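Long-range contacts in penaeus monodon metallodensovirus major capsid protein (Penaeus monodon metallodensovirus, PDB 6WH7), which forms the icosahedral capsid of a shrimp densovirus, sixty copies assembling into the shell that probably encloses the viral genome: residues V59-K65 against T295-F301; H106-Y110 against G231-G235; K117-P121 against L226-S232. Residues are numbered along the deposited sequence.

Contact 1 of 3, residues V59-K65 against T295-F301; sequences VYRTAIK and TEIEFEF
F301 lays the face of its ring (chi1 p) over the CB of Y60, which stands 3.5 Å from the ring centroid; the two rings are nearly parallel (18°) but slid apart, centroids 5.4 Å apart. V59-K65 and T295-F301 are extended strands running antiparallel at 156°, their axes 4.3 Å apart at closest. Hydrogen-bonded pairs are Y60-F301, T62-F299 and I64-I297, with Y60 N to F301 O and I64 N to I297 O both 2.8 Å; R61-E300, A63-E298 and K65-E296 are non-hydrogen-bonded pairs. This is neighbouring-strand pairing in the antiparallel sheet of the jelly-roll barrel expected of a parvoviral capsid protein. On one face, I64 CB packs on I297 CG2 (3.8 Å); helix 108-113 covers T62, I64, F299 and F301, while I297 packs against helix 88-92. The opposite face is mostly charged: R61 NE salt-bridges E300 OE2 (3.3 Å), and E300 also pairs with R120. Y60 OH bonds to R61 O of a second subunit, and K65 NZ to its D51 O.

Contact 2 of 3, residues H106-Y110 against G231-G235; sequences HHKNY and GSDYG
H106, extended and two residues ahead of helix 108-113, points its side chain (chi1 m) toward G231-G235, where ND1 makes a weak hydrogen bond of 3.3 Å to Y234 OH; that hydroxyl also bonds to E93. H107 is out of reach of this segment and takes the N-cap position, its ND1 accepting from N109 N at 3.0 Å, while its carbonyl O receives Y110 N at 3.1 Å as the helix begins. K108 and N109 both have partners in a second subunit, K108 through a cation-pi contact with W304 of that subunit and N109 OD1 through a hydrogen bond from the same W304 N. Y110 (chi1 t) then reaches across, and its OH accepts a 2.8 Å hydrogen bond from Y234 N and lies 3.0 Å from D233 CA. Along G231-G235 there is no regular helix or strand. Y234 adopts chi1 p, which brings its edge toward the face of the Y110 ring, with centroids 5.0 Å apart and planes at 63°; Y110 CZ and Y234 CD2 are 3.3 Å apart. The arrangement is an offset edge-to-face tyrosine pair, joining the loop after strand 229-230 to the first turn of an N-capped helix.

Contact 3 of 3, residues K117-P121 against L226-S232; sequences KAHRP and LGFWFGS
The strand portions 118-120 and 229-230 meet antiparallel through one bridge, the hydrogen-bonded pair H119-F230: H119 N donates to F230 O and F230 N to H119 O, both at 2.8 Å, with CA atoms 5.2 Å apart. The backbone is extended across the bridge. K117 and A118 both face R302 of strand 287-302, a classic beta bulge in the 117-121 segment. H119 (chi1 p) brings its imidazole back over the partner, NE2 donating to S232 O at 2.7 Å, with F230 CB over the ring face 4.1 Å from its centroid. A118 CB touches W229 CB at 3.5 Å, and P121 CD meets F230 CE2 at 3.5 Å. R120, extended at chi1 and chi2 (t, t) and bent at chi3 (p), lays its guanidinium flat on W229, with CZ 3.8 Å from the centroid of the six-membered ring. R120 thus forms a cation-pi pair with W229 and is also salt-bridged to E300, so its charge is balanced by a carboxylate while its face rests on the indole.

From the N terminus, the chain first lays down 59-65, whose partner 295-301 arrives only after 229 intervening residues, so contact 1 closes the longest loop. Within that span, helix 108-113 and strand 118-135 follow one another, and both turn back to the same later region: contacts 2 and 3 start one after the other and end on the same stretch, sharing G231 and S232. Strand 287-302 then enters between strands 59-75 and 118-135 in one sheet. This brings E300 of contact 1 to R120 of contact 3, while I64 packs on Y110 of contact 2. Together they join the antiparallel sheet of these three strands, its covering helix and the 226-235 region.

Contact 1 of 3, residues V59-K65 against T295-F301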
loop_
_atom_site.group_PDB
_atom_site.type_symbol
_atom_site.label_atom_id
_atom_site.label_comp_id
_atom_site.label_asym_id
_atom_site.label_seq_id
_atom_site.Cartn_x
_atom_site.Cartn_y
_atom_site.Cartn_z
ATOM N N VAL A 59 75.452 -29.091 -25.822
ATOM C CA VAL A 59 75.806 -30.350 -25.189
ATOM C C VAL A 59 74.902 -31.438 -25.736
ATOM O O VAL A 59 73.675 -31.313 -25.701
ATOM C CB VAL A 59 75.683 -30.259 -23.662
ATOM C CG1 VAL A 59 75.923 -31.602 -23.043
ATOM C CG2 VAL A 59 76.658 -29.249 -23.124
ATOM N N TYR A 60 75.504 -32.503 -26.236
ATOM C CA TYR A 60 74.774 -33.638 -26.759
ATOM C C TYR A 60 74.898 -34.797 -25.790
ATOM O O TYR A 60 75.929 -34.974 -25.146
ATOM C CB TYR A 60 75.313 -34.049 -28.112
ATOM C CG TYR A 60 75.286 -32.965 -29.140
ATOM C CD1 TYR A 60 74.195 -32.787 -29.959
ATOM C CD2 TYR A 60 76.359 -32.112 -29.285
ATOM C CE1 TYR A 60 74.177 -31.798 -30.893
ATOM C CE2 TYR A 60 76.342 -31.121 -30.205
ATOM C CZ TYR A 60 75.257 -30.967 -31.014
ATOM O OH TYR A 60 75.248 -29.968 -31.950
ATOM N N ARG A 61 73.844 -35.594 -25.698
ATOM C CA ARG A 61 73.768 -36.669 -24.725
ATOM C C ARG A 61 73.635 -38.003 -25.431
ATOM O O ARG A 61 72.815 -38.154 -26.337
ATOM C CB ARG A 61 72.602 -36.447 -23.773
ATOM C CG ARG A 61 72.839 -35.273 -22.879
ATOM C CD ARG A 61 71.649 -34.929 -22.040
ATOM N NE ARG A 61 71.965 -33.803 -21.171
ATOM C CZ ARG A 61 71.958 -32.535 -21.566
ATOM N NH1 ARG A 61 71.656 -32.228 -22.818
ATOM N NH2 ARG A 61 72.260 -31.572 -20.708
ATOM N N THR A 62 74.453 -38.958 -25.017
ATOM C CA THR A 62 74.377 -40.319 -25.507
ATOM C C THR A 62 74.537 -41.261 -24.331
ATOM O O THR A 62 74.851 -40.850 -23.215
ATOM C CB THR A 62 75.440 -40.616 -26.560
ATOM O OG1 THR A 62 75.185 -41.904 -27.128
ATOM C CG2 THR A 62 76.816 -40.625 -25.945
ATOM N N ALA A 63 74.290 -42.536 -24.583
ATOM C CA ALA A 63 74.524 -43.556 -23.585
ATOM C C ALA A 63 75.174 -44.752 -24.251
ATOM O O ALA A 63 75.221 -44.862 -25.476
ATOM C CB ALA A 63 73.232 -43.971 -22.879
ATOM N N ILE A 64 75.701 -45.640 -23.421
ATOM C CA ILE A 64 76.140 -46.959 -23.840
ATOM C C ILE A 64 75.442 -47.949 -22.930
ATOM O O ILE A 64 75.709 -47.985 -21.725
ATOM C CB ILE A 64 77.659 -47.122 -23.765
ATOM C CG1 ILE A 64 78.331 -46.225 -24.797
ATOM C CG2 ILE A 64 78.041 -48.568 -23.968
ATOM C CD1 ILE A 64 79.806 -46.147 -24.652
ATOM N N LYS A 65 74.544 -48.742 -23.493
ATOM C CA LYS A 65 73.807 -49.749 -22.751
ATOM C C LYS A 65 74.315 -51.112 -23.181
ATOM O O LYS A 65 74.330 -51.417 -24.373
ATOM C CB LYS A 65 72.308 -49.617 -22.998
ATOM C CG LYS A 65 71.743 -48.330 -22.463
ATOM C CD LYS A 65 70.348 -48.060 -22.950
ATOM C CE LYS A 65 69.380 -49.093 -22.443
ATOM N NZ LYS A 65 68.002 -48.810 -22.913
ATOM N N THR A 295 74.122 -52.745 -17.817
ATOM C CA THR A 295 74.785 -51.518 -17.420
ATOM C C THR A 295 74.430 -50.408 -18.392
ATOM O O THR A 295 74.176 -50.651 -19.570
ATOM C CB THR A 295 76.303 -51.691 -17.368
ATOM O OG1 THR A 295 76.791 -52.043 -18.665
ATOM C CG2 THR A 295 76.665 -52.779 -16.404
ATOM N N GLU A 296 74.386 -49.187 -17.881
ATOM C CA GLU A 296 74.193 -48.019 -18.719
ATOM C C GLU A 296 75.076 -46.895 -18.218
ATOM O O GLU A 296 75.096 -46.606 -17.021
ATOM C CB GLU A 296 72.736 -47.573 -18.726
ATOM C CG GLU A 296 72.480 -46.382 -19.605
ATOM C CD GLU A 296 71.031 -45.964 -19.600
ATOM O OE1 GLU A 296 70.234 -46.597 -18.877
ATOM O OE2 GLU A 296 70.685 -45.003 -20.316
ATOM N N ILE A 297 75.805 -46.268 -19.131
ATOM C CA ILE A 297 76.553 -45.054 -18.851
ATOM C C ILE A 297 76.087 -43.993 -19.829
ATOM O O ILE A 297 76.045 -44.233 -21.038
ATOM C CB ILE A 297 78.072 -45.285 -18.942
ATOM C CG1 ILE A 297 78.825 -44.012 -18.582
ATOM C CG2 ILE A 297 78.469 -45.825 -20.300
ATOM C CD1 ILE A 297 80.269 -44.237 -18.342
ATOM N N GLU A 298 75.707 -42.838 -19.310
ATOM C CA GLU A 298 75.122 -41.770 -20.106
ATOM C C GLU A 298 76.172 -40.695 -20.314
ATOM O O GLU A 298 76.518 -39.987 -19.376
ATOM C CB GLU A 298 73.901 -41.186 -19.409
ATOM C CG GLU A 298 72.758 -42.142 -19.236
ATOM C CD GLU A 298 71.600 -41.509 -18.507
ATOM O OE1 GLU A 298 71.765 -40.377 -18.009
ATOM O OE2 GLU A 298 70.525 -42.138 -18.423
ATOM N N PHE A 299 76.647 -40.535 -21.536
ATOM C CA PHE A 299 77.653 -39.525 -21.814
ATOM C C PHE A 299 77.042 -38.231 -22.317
ATOM O O PHE A 299 76.042 -38.235 -23.034
ATOM C CB PHE A 299 78.659 -40.026 -22.838
ATOM C CG PHE A 299 79.587 -41.059 -22.317
ATOM C CD1 PHE A 299 80.753 -40.691 -21.687
ATOM C CD2 PHE A 299 79.306 -42.394 -22.467
ATOM C CE1 PHE A 299 81.615 -41.632 -21.220
ATOM C CE2 PHE A 299 80.168 -43.334 -22.002
ATOM C CZ PHE A 299 81.325 -42.954 -21.377
ATOM N N GLU A 300 77.643 -37.123 -21.919
ATOM C CA GLU A 300 77.470 -35.854 -22.599
ATOM C C GLU A 300 78.705 -35.589 -23.436
ATOM O O GLU A 300 79.828 -35.795 -22.979
ATOM C CB GLU A 300 77.269 -34.705 -21.617
ATOM C CG GLU A 300 75.961 -34.729 -20.896
ATOM C CD GLU A 300 75.856 -33.622 -19.881
ATOM O OE1 GLU A 300 76.877 -32.961 -19.614
ATOM O OE2 GLU A 300 74.749 -33.410 -19.350
ATOM N N PHE A 301 78.502 -35.145 -24.664
ATOM C CA PHE A 301 79.627 -34.743 -25.481
ATOM C C PHE A 301 79.343 -33.392 -26.106
ATOM O O PHE A 301 78.228 -32.875 -26.073
ATOM C CB PHE A 301 79.971 -35.787 -26.546
ATOM C CG PHE A 301 78.868 -36.082 -27.506
ATOM C CD1 PHE A 301 78.786 -35.417 -28.708
ATOM C CD2 PHE A 301 77.919 -37.039 -27.214
ATOM C CE1 PHE A 301 77.789 -35.705 -29.594
ATOM C CE2 PHE A 301 76.916 -37.321 -28.096
ATOM C CZ PHE A 301 76.851 -36.662 -29.287
#

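Contact 2 of 3, residues H106-Y110 against G231-G235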
loop_
_atom_site.group_PDB
_atom_site.type_symbol
_atom_site.label_atom_id
_atom_site.label_comp_id
_atom_site.label_asym_id
_atom_site.label_seq_id
_atom_site.Cartn_x
_atom_site.Cartn_y
_atom_site.Cartn_z
ATOM N N HIS A 106 85.325 -52.103 -27.138
ATOM C CA HIS A 106 84.723 -50.805 -26.895
ATOM C C HIS A 106 83.464 -50.641 -27.726
ATOM O O HIS A 106 83.379 -51.114 -28.858
ATOM C CB HIS A 106 85.724 -49.710 -27.226
ATOM C CG HIS A 106 86.968 -49.777 -26.403
ATOM N ND1 HIS A 106 87.030 -49.305 -25.111
ATOM C CD2 HIS A 106 88.180 -50.316 -26.666
ATOM C CE1 HIS A 106 88.242 -49.514 -24.629
ATOM N NE2 HIS A 106 88.957 -50.132 -25.550
ATOM N N HIS A 107 82.475 -49.978 -27.148
ATOM C CA HIS A 107 81.268 -49.672 -27.887
ATOM C C HIS A 107 81.569 -48.579 -28.899
ATOM O O HIS A 107 82.455 -47.747 -28.697
ATOM C CB HIS A 107 80.166 -49.242 -26.928
ATOM C CG HIS A 107 78.806 -49.207 -27.542
ATOM N ND1 HIS A 107 78.353 -48.144 -28.286
ATOM C CD2 HIS A 107 77.795 -50.102 -27.510
ATOM C CE1 HIS A 107 77.122 -48.389 -28.695
ATOM N NE2 HIS A 107 76.761 -49.570 -28.237
ATOM N N LYS A 108 80.843 -48.592 -30.013
ATOM C CA LYS A 108 81.170 -47.648 -31.071
ATOM C C LYS A 108 80.761 -46.227 -30.730
ATOM O O LYS A 108 81.353 -45.288 -31.265
ATOM C CB LYS A 108 80.532 -48.066 -32.387
ATOM C CG LYS A 108 81.105 -49.327 -32.941
ATOM C CD LYS A 108 80.616 -49.592 -34.321
ATOM C CE LYS A 108 81.225 -48.600 -35.270
ATOM N NZ LYS A 108 82.694 -48.747 -35.350
ATOM N N ASN A 109 79.769 -46.042 -29.862
ATOM C CA ASN A 109 79.453 -44.693 -29.417
ATOM C C ASN A 109 80.597 -44.082 -28.639
ATOM O O ASN A 109 80.741 -42.859 -28.617
ATOM C CB ASN A 109 78.190 -44.678 -28.567
ATOM C CG ASN A 109 76.949 -44.743 -29.392
ATOM O OD1 ASN A 109 76.959 -44.405 -30.567
ATOM N ND2 ASN A 109 75.858 -45.154 -28.781
ATOM N N TYR A 110 81.416 -44.903 -27.997
ATOM C CA TYR A 110 82.537 -44.333 -27.274
ATOM C C TYR A 110 83.662 -43.945 -28.216
ATOM O O TYR A 110 84.233 -42.861 -28.085
ATOM C CB TYR A 110 83.052 -45.297 -26.219
ATOM C CG TYR A 110 84.141 -44.651 -25.424
ATOM C CD1 TYR A 110 83.832 -43.721 -24.457
ATOM C CD2 TYR A 110 85.471 -44.930 -25.667
ATOM C CE1 TYR A 110 84.800 -43.105 -23.741
ATOM C CE2 TYR A 110 86.454 -44.317 -24.949
ATOM C CZ TYR A 110 86.107 -43.403 -23.987
ATOM O OH TYR A 110 87.060 -42.772 -23.247
ATOM N N GLY A 231 88.824 -34.896 -22.612
ATOM C CA GLY A 231 89.199 -34.882 -24.007
ATOM C C GLY A 231 89.852 -36.149 -24.506
ATOM O O GLY A 231 90.167 -36.253 -25.692
ATOM N N SER A 232 90.064 -37.119 -23.626
ATOM C CA SER A 232 90.805 -38.320 -23.972
ATOM C C SER A 232 90.009 -39.543 -23.544
ATOM O O SER A 232 88.903 -39.437 -23.012
ATOM C CB SER A 232 92.191 -38.314 -23.322
ATOM O OG SER A 232 92.902 -39.494 -23.640
ATOM N N ASP A 233 90.579 -40.720 -23.781
ATOM C CA ASP A 233 89.917 -41.951 -23.390
ATOM C C ASP A 233 90.086 -42.202 -21.899
ATOM O O ASP A 233 91.047 -41.745 -21.278
ATOM C CB ASP A 233 90.445 -43.142 -24.188
ATOM C CG ASP A 233 91.921 -43.373 -23.991
ATOM O OD1 ASP A 233 92.595 -42.523 -23.371
ATOM O OD2 ASP A 233 92.415 -44.422 -24.453
ATOM N N TYR A 234 89.128 -42.928 -21.321
ATOM C CA TYR A 234 89.184 -43.188 -19.888
ATOM C C TYR A 234 90.377 -44.063 -19.535
ATOM O O TYR A 234 91.104 -43.762 -18.585
ATOM C CB TYR A 234 87.866 -43.790 -19.399
ATOM C CG TYR A 234 87.454 -45.063 -20.081
ATOM C CD1 TYR A 234 87.859 -46.293 -19.604
ATOM C CD2 TYR A 234 86.642 -45.032 -21.190
ATOM C CE1 TYR A 234 87.484 -47.448 -20.228
ATOM C CE2 TYR A 234 86.270 -46.178 -21.823
ATOM C CZ TYR A 234 86.682 -47.385 -21.336
ATOM O OH TYR A 234 86.296 -48.539 -21.971
ATOM N N GLY A 235 90.616 -45.127 -20.293
ATOM C CA GLY A 235 91.857 -45.856 -20.140
ATOM C C GLY A 235 92.051 -46.503 -18.787
ATOM O O GLY A 235 92.978 -46.136 -18.063
#

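Contact 3 of 3, residues K117-P121 against L226-S232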
loop_
_atom_site.group_PDB
_atom_site.type_symbol
_atom_site.label_atom_id
_atom_site.label_comp_id
_atom_site.label_asym_id
_atom_site.label_seq_id
_atom_site.Cartn_x
_atom_site.Cartn_y
_atom_site.Cartn_z
ATOM N N LYS A 117 85.076 -32.983 -29.410
ATOM C CA LYS A 117 86.050 -32.165 -28.705
ATOM C C LYS A 117 86.137 -32.570 -27.243
ATOM O O LYS A 117 87.234 -32.696 -26.688
ATOM C CB LYS A 117 85.710 -30.686 -28.818
ATOM C CG LYS A 117 86.814 -29.855 -28.235
ATOM C CD LYS A 117 86.577 -28.392 -28.327
ATOM C CE LYS A 117 87.674 -27.690 -27.583
ATOM N NZ LYS A 117 88.994 -27.989 -28.190
ATOM N N ALA A 118 84.991 -32.791 -26.611
ATOM C CA ALA A 118 84.917 -33.112 -25.200
ATOM C C ALA A 118 83.806 -34.116 -24.973
ATOM O O ALA A 118 82.841 -34.177 -25.735
ATOM C CB ALA A 118 84.649 -31.871 -24.364
ATOM N N HIS A 119 83.951 -34.901 -23.913
ATOM C CA HIS A 119 82.918 -35.835 -23.504
ATOM C C HIS A 119 82.949 -35.945 -21.995
ATOM O O HIS A 119 83.974 -35.701 -21.361
ATOM C CB HIS A 119 83.099 -37.212 -24.144
ATOM C CG HIS A 119 84.379 -37.881 -23.774
ATOM N ND1 HIS A 119 84.547 -38.567 -22.597
ATOM C CD2 HIS A 119 85.564 -37.945 -24.419
ATOM C CE1 HIS A 119 85.777 -39.040 -22.538
ATOM N NE2 HIS A 119 86.415 -38.677 -23.632
ATOM N N ARG A 120 81.806 -36.295 -21.422
ATOM C CA ARG A 120 81.721 -36.326 -19.997
ATOM C C ARG A 120 80.810 -37.462 -19.561
ATOM O O ARG A 120 79.762 -37.672 -20.181
ATOM C CB ARG A 120 81.211 -34.966 -19.522
ATOM C CG ARG A 120 81.058 -34.816 -18.075
ATOM C CD ARG A 120 80.824 -33.380 -17.731
ATOM N NE ARG A 120 79.634 -32.805 -18.322
ATOM C CZ ARG A 120 79.386 -31.506 -18.314
ATOM N NH1 ARG A 120 80.245 -30.684 -17.744
ATOM N NH2 ARG A 120 78.282 -31.032 -18.863
ATOM N N PRO A 121 81.171 -38.196 -18.506
ATOM C CA PRO A 121 80.449 -39.437 -18.195
ATOM C C PRO A 121 79.063 -39.270 -17.598
ATOM O O PRO A 121 78.273 -40.208 -17.716
ATOM C CB PRO A 121 81.391 -40.137 -17.212
ATOM C CG PRO A 121 82.709 -39.624 -17.552
ATOM C CD PRO A 121 82.497 -38.187 -17.878
ATOM N N LEU A 226 80.016 -32.907 -13.058
ATOM C CA LEU A 226 81.386 -32.469 -13.238
ATOM C C LEU A 226 81.356 -31.038 -13.745
ATOM O O LEU A 226 80.560 -30.703 -14.626
ATOM C CB LEU A 226 82.116 -33.369 -14.237
ATOM C CG LEU A 226 82.369 -34.832 -13.881
ATOM C CD1 LEU A 226 82.760 -35.607 -15.096
ATOM C CD2 LEU A 226 83.484 -34.922 -12.890
ATOM N N GLY A 227 82.188 -30.189 -13.180
ATOM C CA GLY A 227 82.258 -28.886 -13.789
ATOM C C GLY A 227 83.127 -28.827 -15.012
ATOM O O GLY A 227 83.345 -27.751 -15.570
ATOM N N PHE A 228 83.636 -29.971 -15.448
ATOM C CA PHE A 228 84.631 -30.036 -16.499
ATOM C C PHE A 228 84.309 -31.216 -17.395
ATOM O O PHE A 228 83.426 -32.021 -17.104
ATOM C CB PHE A 228 86.038 -30.159 -15.923
ATOM C CG PHE A 228 86.256 -31.406 -15.142
ATOM C CD1 PHE A 228 86.809 -32.515 -15.731
ATOM C CD2 PHE A 228 85.875 -31.482 -13.828
ATOM C CE1 PHE A 228 87.007 -33.648 -15.018
ATOM C CE2 PHE A 228 86.065 -32.622 -13.117
ATOM C CZ PHE A 228 86.631 -33.707 -13.713
ATOM N N TRP A 229 85.033 -31.304 -18.495
ATOM C CA TRP A 229 84.851 -32.326 -19.507
ATOM C C TRP A 229 86.128 -33.141 -19.622
ATOM O O TRP A 229 87.119 -32.875 -18.948
ATOM C CB TRP A 229 84.496 -31.665 -20.832
ATOM C CG TRP A 229 83.196 -30.972 -20.790
ATOM C CD1 TRP A 229 82.940 -29.771 -20.222
ATOM C CD2 TRP A 229 81.989 -31.376 -21.427
ATOM N NE1 TRP A 229 81.634 -29.428 -20.405
ATOM C CE2 TRP A 229 81.029 -30.395 -21.155
ATOM C CE3 TRP A 229 81.621 -32.483 -22.185
ATOM C CZ2 TRP A 229 79.730 -30.486 -21.613
ATOM C CZ3 TRP A 229 80.338 -32.570 -22.634
ATOM C CH2 TRP A 229 79.405 -31.581 -22.350
ATOM N N PHE A 230 86.104 -34.141 -20.489
ATOM C CA PHE A 230 87.271 -34.961 -20.766
ATOM C C PHE A 230 87.549 -34.951 -22.258
ATOM O O PHE A 230 86.623 -34.966 -23.068
ATOM C CB PHE A 230 87.081 -36.392 -20.286
ATOM C CG PHE A 230 86.932 -36.513 -18.809
ATOM C CD1 PHE A 230 88.035 -36.480 -17.991
ATOM C CD2 PHE A 230 85.693 -36.672 -18.239
ATOM C CE1 PHE A 230 87.901 -36.588 -16.642
ATOM C CE2 PHE A 230 85.561 -36.784 -16.887
ATOM C CZ PHE A 230 86.666 -36.748 -16.090
ATOM N N GLY A 231 88.824 -34.896 -22.612
ATOM C CA GLY A 231 89.199 -34.882 -24.007
ATOM C C GLY A 231 89.852 -36.149 -24.506
ATOM O O GLY A 231 90.167 -36.253 -25.692
ATOM N N SER A 232 90.064 -37.119 -23.626
ATOM C CA SER A 232 90.805 -38.320 -23.972
ATOM C C SER A 232 90.009 -39.543 -23.544
ATOM O O SER A 232 88.903 -39.437 -23.012
ATOM C CB SER A 232 92.191 -38.314 -23.322
ATOM O OG SER A 232 92.902 -39.494 -23.640
#